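Long-range contacts in trehalose synthase regulatory protein (Candida albicans, PDB 5HUS), which probably regulates trehalose synthesis, and carries a C-terminal domain of the trehalose-phosphatase family with the haloacid dehalogenase (HAD) fold: residues A[99-104]-A[145-150]; A[204-209]-A[228-233]. All blocks are in the same frame, centred on the assembly; numbering follows the deposited sequence.

Contact 1 (A[99-104]-A[145-150]); sequences GNFVKL and LDATVR
Asn100 and Ala147 bring the two backbones closest, with their CA atoms 6.7 Å apart, and no hydrogen bond passes directly between the segments. Residues 99-104 run from a tight turn into strand 101-103, near the antiparallel end of the mixed HAD sheet. Residues 145-150 round the hairpin turn between strands 141-144 and 149-152, part of a separate four-stranded antiparallel sheet that is probably the cap of the phosphatase fold. Opposite Ala96 on the neighbouring strand, two residues, Asn100 and Phe101, take the place of one, a classic beta bulge, and both point their CB toward the hairpin.

The methyl of Ala147 touches both side chains, which come to it from neighbouring directions: Asn100 CG at 3.5 Å from Ala147 CB and, obliquely, the far end of the Phe101 ring, with CE2 4.0 Å from that methyl. In Asn100, chi1 of -74° sets CG anti to the carbonyl carbon, against the Ala147 methyl. Phe101 CZ also meets Asp146 CB at 4.1 Å, with the ring and carboxylate planes 86° apart. Asp146 OD2 turns elsewhere, to a salt bridge with Arg79, which also makes a cation-pi contact with Phe101.

Leu145 N bonds to Thr148 O within the turn, while Glu97 takes the Asp146 and Ala147 N-H groups and the Thr148 hydroxyl on its carboxylate. Its backbone O receives Asn100 ND2, so this one residue fixes both sides of the contact. Asn100 ND2 also comes 3.7 Å from Thr148 CG2. The other branch of the amide, OD1, accepts a hydrogen bond from a water at 2.8 Å, and that water gives a second one to Ala147 O at 2.7 Å.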
ATOM      1  N   GLY A  99      -4.444   1.206  -2.828  1.00 15.27           N
ATOM      2  CA  GLY A  99      -4.814   0.222  -3.827  1.00 16.99           C
ATOM      3  C   GLY A  99      -6.050   0.536  -4.647  1.00 19.49           C
ATOM      4  O   GLY A  99      -6.285  -0.107  -5.672  1.00 18.13           O
ATOM      5  N   ASN A 100      -6.840   1.515  -4.214  1.00 16.80           N
ATOM      6  CA  ASN A 100      -8.084   1.835  -4.922  1.00 14.82           C
ATOM      7  C   ASN A 100      -7.847   2.373  -6.331  1.00 19.63           C
ATOM      8  O   ASN A 100      -8.704   2.249  -7.203  1.00 18.70           O
ATOM      9  CB  ASN A 100      -8.909   2.842  -4.114  1.00 17.67           C
ATOM     10  CG  ASN A 100      -9.563   2.205  -2.917  1.00 18.76           C
ATOM     11  OD1 ASN A 100     -10.593   1.532  -3.040  1.00 19.28           O
ATOM     12  ND2 ASN A 100      -8.963   2.397  -1.744  1.00 16.27           N
ATOM     13  N   PHE A 101      -6.680   2.967  -6.551  1.00 16.52           N
ATOM     14  CA  PHE A 101      -6.339   3.549  -7.850  1.00 17.31           C
ATOM     15  C   PHE A 101      -4.905   3.235  -8.229  1.00 19.19           C
ATOM     16  O   PHE A 101      -4.024   3.267  -7.385  1.00 18.34           O
ATOM     17  CB  PHE A 101      -6.548   5.067  -7.834  1.00 15.54           C
ATOM     18  CG  PHE A 101      -7.899   5.480  -7.323  1.00 17.75           C
ATOM     19  CD1 PHE A 101      -9.013   5.437  -8.150  1.00 18.52           C
ATOM     20  CD2 PHE A 101      -8.055   5.901  -6.011  1.00 19.09           C
ATOM     21  CE1 PHE A 101     -10.265   5.809  -7.673  1.00 20.19           C
ATOM     22  CE2 PHE A 101      -9.301   6.273  -5.526  1.00 18.87           C
ATOM     23  CZ  PHE A 101     -10.408   6.229  -6.361  1.00 18.92           C
ATOM     24  N   VAL A 102      -4.681   2.930  -9.504  1.00 15.47           N
ATOM     25  CA  VAL A 102      -3.363   2.542  -9.990  1.00 16.24           C
ATOM     26  C   VAL A 102      -2.993   3.347 -11.223  1.00 18.76           C
ATOM     27  O   VAL A 102      -3.775   3.423 -12.175  1.00 19.40           O
ATOM     28  CB  VAL A 102      -3.292   1.037 -10.352  1.00 15.97           C
ATOM     29  CG1 VAL A 102      -1.939   0.707 -11.004  1.00 20.37           C
ATOM     30  CG2 VAL A 102      -3.529   0.170  -9.118  1.00 18.80           C
ATOM     31  N   LYS A 103      -1.807   3.948 -11.206  1.00 19.84           N
ATOM     32  CA  LYS A 103      -1.269   4.565 -12.411  1.00 16.00           C
ATOM     33  C   LYS A 103      -0.020   3.788 -12.827  1.00 18.40           C
ATOM     34  O   LYS A 103       1.052   3.920 -12.231  1.00 20.64           O
ATOM     35  CB  LYS A 103      -0.970   6.060 -12.194  1.00 18.14           C
ATOM     36  CG  LYS A 103      -0.347   6.739 -13.403  1.00 19.35           C
ATOM     37  CD  LYS A 103      -0.281   8.263 -13.226  1.00 27.66           C
ATOM     38  CE  LYS A 103      -1.665   8.883 -13.349  1.00 26.90           C
ATOM     39  NZ  LYS A 103      -1.631  10.381 -13.382  1.00 28.76           N
ATOM     40  N   LEU A 104      -0.196   2.940 -13.836  1.00 17.76           N
ATOM     41  CA  LEU A 104       0.888   2.134 -14.377  1.00 19.03           C
ATOM     42  C   LEU A 104       1.992   3.023 -14.922  1.00 22.82           C
ATOM     43  O   LEU A 104       1.739   4.150 -15.340  1.00 23.36           O
ATOM     44  CB  LEU A 104       0.363   1.213 -15.477  1.00 18.79           C
ATOM     45  CG  LEU A 104      -0.761   0.258 -15.072  1.00 18.63           C
ATOM     46  CD1 LEU A 104      -1.380  -0.385 -16.304  1.00 21.36           C
ATOM     47  CD2 LEU A 104      -0.256  -0.802 -14.109  1.00 20.92           C
ATOM     48  N   LEU A 145     -11.193  10.912   1.725  1.00 18.51           N
ATOM     49  CA  LEU A 145     -10.578  10.890   0.404  1.00 16.66           C
ATOM     50  C   LEU A 145     -11.627  10.373  -0.593  1.00 19.33           C
ATOM     51  O   LEU A 145     -12.827  10.475  -0.326  1.00 20.66           O
ATOM     52  CB  LEU A 145      -9.301  10.048   0.422  1.00 20.10           C
ATOM     53  CG  LEU A 145      -8.245  10.545   1.426  1.00 22.52           C
ATOM     54  CD1 LEU A 145      -6.930   9.774   1.328  1.00 24.54           C
ATOM     55  CD2 LEU A 145      -7.991  12.050   1.265  1.00 18.92           C
ATOM     56  N   ASP A 146     -11.209   9.829  -1.732  1.00 17.67           N
ATOM     57  CA  ASP A 146     -12.189   9.426  -2.740  1.00 19.14           C
ATOM     58  C   ASP A 146     -12.752   8.029  -2.486  1.00 18.56           C
ATOM     59  O   ASP A 146     -13.898   7.742  -2.849  1.00 20.49           O
ATOM     60  CB  ASP A 146     -11.583   9.498  -4.143  1.00 19.47           C
ATOM     61  CG  ASP A 146     -11.193  10.913  -4.534  1.00 25.25           C
ATOM     62  OD1 ASP A 146     -11.808  11.863  -4.010  1.00 28.22           O
ATOM     63  OD2 ASP A 146     -10.266  11.074  -5.352  1.00 27.71           O
ATOM     64  N   ALA A 147     -11.958   7.168  -1.850  1.00 17.04           N
ATOM     65  CA  ALA A 147     -12.358   5.778  -1.626  1.00 19.86           C
ATOM     66  C   ALA A 147     -11.952   5.269  -0.246  1.00 20.21           C
ATOM     67  O   ALA A 147     -12.040   4.073   0.034  1.00 25.02           O
ATOM     68  CB  ALA A 147     -11.764   4.877  -2.711  1.00 17.24           C
ATOM     69  N   THR A 148     -11.500   6.178   0.612  1.00 16.61           N
ATOM     70  CA  THR A 148     -11.153   5.819   1.978  1.00 18.03           C
ATOM     71  C   THR A 148     -11.580   6.937   2.908  1.00 16.63           C
ATOM     72  O   THR A 148     -11.702   8.089   2.491  1.00 18.18           O
ATOM     73  CB  THR A 148      -9.630   5.540   2.144  1.00 25.52           C
ATOM     74  OG1 THR A 148      -8.878   6.570   1.506  1.00 25.50           O
ATOM     75  CG2 THR A 148      -9.249   4.226   1.509  1.00 26.23           C
ATOM     76  N   VAL A 149     -11.848   6.587   4.158  1.00 20.77           N
ATOM     77  CA  VAL A 149     -12.188   7.579   5.169  1.00 19.85           C
ATOM     78  C   VAL A 149     -11.330   7.302   6.393  1.00 22.34           C
ATOM     79  O   VAL A 149     -11.163   6.145   6.792  1.00 22.22           O
ATOM     80  CB  VAL A 149     -13.688   7.549   5.546  1.00 21.00           C
ATOM     81  CG1 VAL A 149     -14.009   8.646   6.558  1.00 25.08           C
ATOM     82  CG2 VAL A 149     -14.571   7.694   4.298  1.00 20.40           C
ATOM     83  N   ARG A 150     -10.768   8.356   6.974  1.00 18.66           N
ATOM     84  CA  ARG A 150      -9.939   8.188   8.160  1.00 23.21           C
ATOM     85  C   ARG A 150     -10.440   9.069   9.300  1.00 28.61           C
ATOM     86  O   ARG A 150     -10.627  10.274   9.140  1.00 27.59           O
ATOM     87  CB  ARG A 150      -8.472   8.493   7.842  1.00 22.05           C
ATOM     88  CG  ARG A 150      -7.509   7.990   8.907  1.00 30.85           C
ATOM     89  CD  ARG A 150      -6.049   8.193   8.508  1.00 35.27           C
ATOM     90  NE  ARG A 150      -5.617   7.295   7.439  1.00 38.10           N
ATOM     91  CZ  ARG A 150      -4.811   6.253   7.619  1.00 43.40           C
ATOM     92  NH1 ARG A 150      -4.344   5.969   8.828  1.00 41.88           N
ATOM     93  NH2 ARG A 150      -4.466   5.493   6.589  1.00 45.08           N
TER
HETATM   94  O   HOH W   1     -11.403   1.429  -0.364  1.00 30.57           O

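Contact 2 (A[204-209]-A[228-233]); sequences AIRLVL and FQQPMK
Arg206, on helix 200-213, reaches across to the chain that follows the short helix 225-229, which is weakly bonded in its last turn, and gathers carbonyls around the edge of one guanidinium. NH2 gives two hydrogen bonds: one of 2.7 Å to Gln230 O and one of 3.1 Å to Phe228 O. Both acceptors lie close to the guanidinium plane, but NH2 stands well above the carbonyl plane of Phe228, 67° out of it. NH1 adds a weak bond to Pro231 O at 3.4 Å and a salt bridge to Asp235. From NE, a water 2.8 Å away bridges to Phe228 O, which is therefore gripped twice.

The helix that carries Arg206 packs on the central HAD sheet, where Val208 meets Leu22 of strand 20-26, so these bonds tie this stretch of chain to the core of the fold. CG leaves Arg206 anti to the backbone N (chi1 175°), and a bend at chi3 (66°) turns NE off the extended line of the chain. Met232 reaches toward it tip to tip, its SD lying over the centre of one guanidinium face, 3.6 Å from CZ. One residue further along the helix, Leu207 crosses Phe228 at about a right angle. Its CG lies over one face of the ring, offset toward the rim, and its CB is 4.0 Å from Phe228 CD2.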
ATOM      1  N   ALA A 204      -4.622  -4.616  -5.703  1.00 18.39           N
ATOM      2  CA  ALA A 204      -3.814  -3.701  -6.503  1.00 18.60           C
ATOM      3  C   ALA A 204      -2.465  -4.318  -6.861  1.00 17.79           C
ATOM      4  O   ALA A 204      -1.997  -4.185  -7.987  1.00 16.80           O
ATOM      5  CB  ALA A 204      -3.615  -2.375  -5.772  1.00 17.84           C
ATOM      6  N   ILE A 205      -1.843  -4.987  -5.897  1.00 15.55           N
ATOM      7  CA  ILE A 205      -0.572  -5.647  -6.149  1.00 18.43           C
ATOM      8  C   ILE A 205      -0.766  -6.720  -7.219  1.00 20.99           C
ATOM      9  O   ILE A 205       0.014  -6.818  -8.163  1.00 18.49           O
ATOM     10  CB  ILE A 205       0.016  -6.261  -4.863  1.00 16.24           C
ATOM     11  CG1 ILE A 205       0.483  -5.137  -3.925  1.00 21.69           C
ATOM     12  CG2 ILE A 205       1.192  -7.207  -5.209  1.00 18.94           C
ATOM     13  CD1 ILE A 205       0.913  -5.602  -2.551  1.00 24.11           C
ATOM     14  N   ARG A 206      -1.843  -7.490  -7.093  1.00 21.44           N
ATOM     15  CA  ARG A 206      -2.147  -8.527  -8.072  1.00 17.84           C
ATOM     16  C   ARG A 206      -2.368  -7.927  -9.456  1.00 20.04           C
ATOM     17  O   ARG A 206      -1.921  -8.484 -10.451  1.00 21.84           O
ATOM     18  CB  ARG A 206      -3.378  -9.330  -7.644  1.00 19.80           C
ATOM     19  CG  ARG A 206      -3.822 -10.355  -8.682  1.00 23.60           C
ATOM     20  CD  ARG A 206      -5.001 -11.184  -8.186  1.00 22.07           C
ATOM     21  NE  ARG A 206      -6.213 -10.393  -8.006  1.00 29.11           N
ATOM     22  CZ  ARG A 206      -7.363 -10.881  -7.550  1.00 31.78           C
ATOM     23  NH1 ARG A 206      -7.461 -12.165  -7.229  1.00 31.34           N
ATOM     24  NH2 ARG A 206      -8.416 -10.083  -7.414  1.00 28.84           N
ATOM     25  N   LEU A 207      -3.039  -6.781  -9.513  1.00 19.57           N
ATOM     26  CA  LEU A 207      -3.285  -6.100 -10.783  1.00 14.73           C
ATOM     27  C   LEU A 207      -1.983  -5.628 -11.435  1.00 18.96           C
ATOM     28  O   LEU A 207      -1.750  -5.855 -12.625  1.00 18.51           O
ATOM     29  CB  LEU A 207      -4.242  -4.914 -10.568  1.00 14.98           C
ATOM     30  CG  LEU A 207      -4.663  -4.059 -11.771  1.00 18.92           C
ATOM     31  CD1 LEU A 207      -6.006  -3.402 -11.489  1.00 23.28           C
ATOM     32  CD2 LEU A 207      -3.636  -2.974 -12.114  1.00 20.73           C
ATOM     33  N   VAL A 208      -1.142  -4.950 -10.662  1.00 20.99           N
ATOM     34  CA  VAL A 208       0.136  -4.475 -11.183  1.00 17.92           C
ATOM     35  C   VAL A 208       1.005  -5.648 -11.629  1.00 19.05           C
ATOM     36  O   VAL A 208       1.576  -5.626 -12.719  1.00 20.01           O
ATOM     37  CB  VAL A 208       0.875  -3.620 -10.134  1.00 17.42           C
ATOM     38  CG1 VAL A 208       2.281  -3.286 -10.605  1.00 20.28           C
ATOM     39  CG2 VAL A 208       0.077  -2.343  -9.856  1.00 17.05           C
ATOM     40  N   LEU A 209       1.073  -6.681 -10.798  1.00 16.62           N
ATOM     41  CA  LEU A 209       1.821  -7.882 -11.152  1.00 22.82           C
ATOM     42  C   LEU A 209       1.296  -8.494 -12.455  1.00 24.45           C
ATOM     43  O   LEU A 209       2.087  -8.809 -13.345  1.00 23.23           O
ATOM     44  CB  LEU A 209       1.770  -8.902 -10.014  1.00 19.20           C
ATOM     45  CG  LEU A 209       2.427 -10.263 -10.275  1.00 17.64           C
ATOM     46  CD1 LEU A 209       3.887 -10.104 -10.681  1.00 21.90           C
ATOM     47  CD2 LEU A 209       2.312 -11.138  -9.039  1.00 27.27           C
ATOM     48  N   PHE A 228     -10.229  -8.207 -11.745  1.00 24.36           N
ATOM     49  CA  PHE A 228      -9.240  -7.756 -10.773  1.00 22.96           C
ATOM     50  C   PHE A 228      -9.882  -7.355  -9.444  1.00 25.34           C
ATOM     51  O   PHE A 228      -9.199  -7.217  -8.426  1.00 23.48           O
ATOM     52  CB  PHE A 228      -8.414  -6.606 -11.364  1.00 22.22           C
ATOM     53  CG  PHE A 228      -7.575  -7.030 -12.537  1.00 24.36           C
ATOM     54  CD1 PHE A 228      -7.978  -6.755 -13.833  1.00 26.50           C
ATOM     55  CD2 PHE A 228      -6.408  -7.750 -12.342  1.00 25.76           C
ATOM     56  CE1 PHE A 228      -7.224  -7.168 -14.919  1.00 30.34           C
ATOM     57  CE2 PHE A 228      -5.644  -8.172 -13.425  1.00 29.15           C
ATOM     58  CZ  PHE A 228      -6.052  -7.875 -14.714  1.00 26.02           C
ATOM     59  N   GLN A 229     -11.202  -7.206  -9.447  1.00 25.87           N
ATOM     60  CA  GLN A 229     -11.946  -6.881  -8.235  1.00 30.23           C
ATOM     61  C   GLN A 229     -12.446  -8.127  -7.505  1.00 30.85           C
ATOM     62  O   GLN A 229     -12.941  -8.034  -6.382  1.00 32.37           O
ATOM     63  CB  GLN A 229     -13.132  -5.983  -8.572  1.00 24.71           C
ATOM     64  CG  GLN A 229     -12.747  -4.665  -9.205  1.00 22.68           C
ATOM     65  CD  GLN A 229     -13.933  -3.953  -9.828  1.00 27.14           C
ATOM     66  OE1 GLN A 229     -14.930  -4.583 -10.196  1.00 27.15           O
ATOM     67  NE2 GLN A 229     -13.832  -2.641  -9.956  1.00 24.75           N
ATOM     68  N   GLN A 230     -12.325  -9.283  -8.151  1.00 33.10           N
ATOM     69  CA  GLN A 230     -12.774 -10.548  -7.572  1.00 41.07           C
ATOM     70  C   GLN A 230     -11.930 -10.890  -6.342  1.00 44.83           C
ATOM     71  O   GLN A 230     -10.836 -10.351  -6.181  1.00 37.93           O
ATOM     72  CB  GLN A 230     -12.703 -11.669  -8.621  1.00 35.87           C
ATOM     73  CG  GLN A 230     -11.338 -12.326  -8.771  1.00 46.34           C
ATOM     74  CD  GLN A 230     -11.240 -13.177 -10.026  1.00 48.40           C
ATOM     75  OE1 GLN A 230     -12.212 -13.327 -10.764  1.00 54.61           O
ATOM     76  NE2 GLN A 230     -10.062 -13.736 -10.276  1.00 51.44           N
ATOM     77  N   PRO A 231     -12.438 -11.769  -5.458  1.00 46.79           N
ATOM     78  CA  PRO A 231     -11.670 -12.102  -4.251  1.00 44.90           C
ATOM     79  C   PRO A 231     -10.305 -12.709  -4.559  1.00 39.71           C
ATOM     80  O   PRO A 231     -10.133 -13.370  -5.587  1.00 45.59           O
ATOM     81  CB  PRO A 231     -12.565 -13.118  -3.531  1.00 57.32           C
ATOM     82  CG  PRO A 231     -13.479 -13.645  -4.586  1.00 53.86           C
ATOM     83  CD  PRO A 231     -13.725 -12.487  -5.497  1.00 44.56           C
ATOM     84  N   MET A 232      -9.347 -12.481  -3.665  1.00 38.46           N
ATOM     85  CA  MET A 232      -7.980 -12.960  -3.848  1.00 31.53           C
ATOM     86  C   MET A 232      -7.889 -14.482  -3.940  1.00 40.71           C
ATOM     87  O   MET A 232      -6.877 -15.017  -4.389  1.00 39.15           O
ATOM     88  CB  MET A 232      -7.092 -12.460  -2.707  1.00 31.64           C
ATOM     89  CG  MET A 232      -6.868 -10.955  -2.714  1.00 30.94           C
ATOM     90  SD  MET A 232      -6.086 -10.394  -4.238  1.00 26.88           S
ATOM     91  CE  MET A 232      -4.608 -11.402  -4.246  1.00 28.39           C
ATOM     92  N   LYS A 233      -8.945 -15.167  -3.511  1.00 41.90           N
ATOM     93  CA  LYS A 233      -8.982 -16.628  -3.524  1.00 59.99           C
ATOM     94  C   LYS A 233      -8.868 -17.201  -4.939  1.00 62.84           C
ATOM     95  O   LYS A 233      -8.165 -18.187  -5.165  1.00 66.39           O
ATOM     96  CB  LYS A 233     -10.270 -17.128  -2.868  1.00 55.40           C
ATOM     97  CG  LYS A 233     -10.665 -16.377  -1.604  1.00 48.13           C
ATOM     98  CD  LYS A 233     -11.996 -16.885  -1.061  1.00 52.97           C
ATOM     99  CE  LYS A 233     -13.085 -16.823  -2.123  1.00 62.76           C
ATOM    100  NZ  LYS A 233     -14.340 -17.508  -1.695  1.00 59.57           N
TER
HETATM  101  O   HOH W   2      -6.389  -7.754  -8.818  1.00 24.98           O

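Contact 1 is the more deeply buried of the two and joins different sheets, the HAD sheet and the hairpin of the probable cap; contact 2 stays on one flank of the HAD domain and is partly open to solvent through Pro231. Their chemistry follows: an amide and a ring against one methyl, with a single bridging water, in 99-104/145-150, against a charged group ringed by backbone carbonyls in 204-209/228-233. They meet where helix 200-213 lies against strand 101-103 and the residues just before it. There Gly99 CA approaches Ala204 CB to 3.5 Å, and Val102 CG1 lies 3.8 Å from Val208 CG2, so the segments meet through residues that neither contact uses.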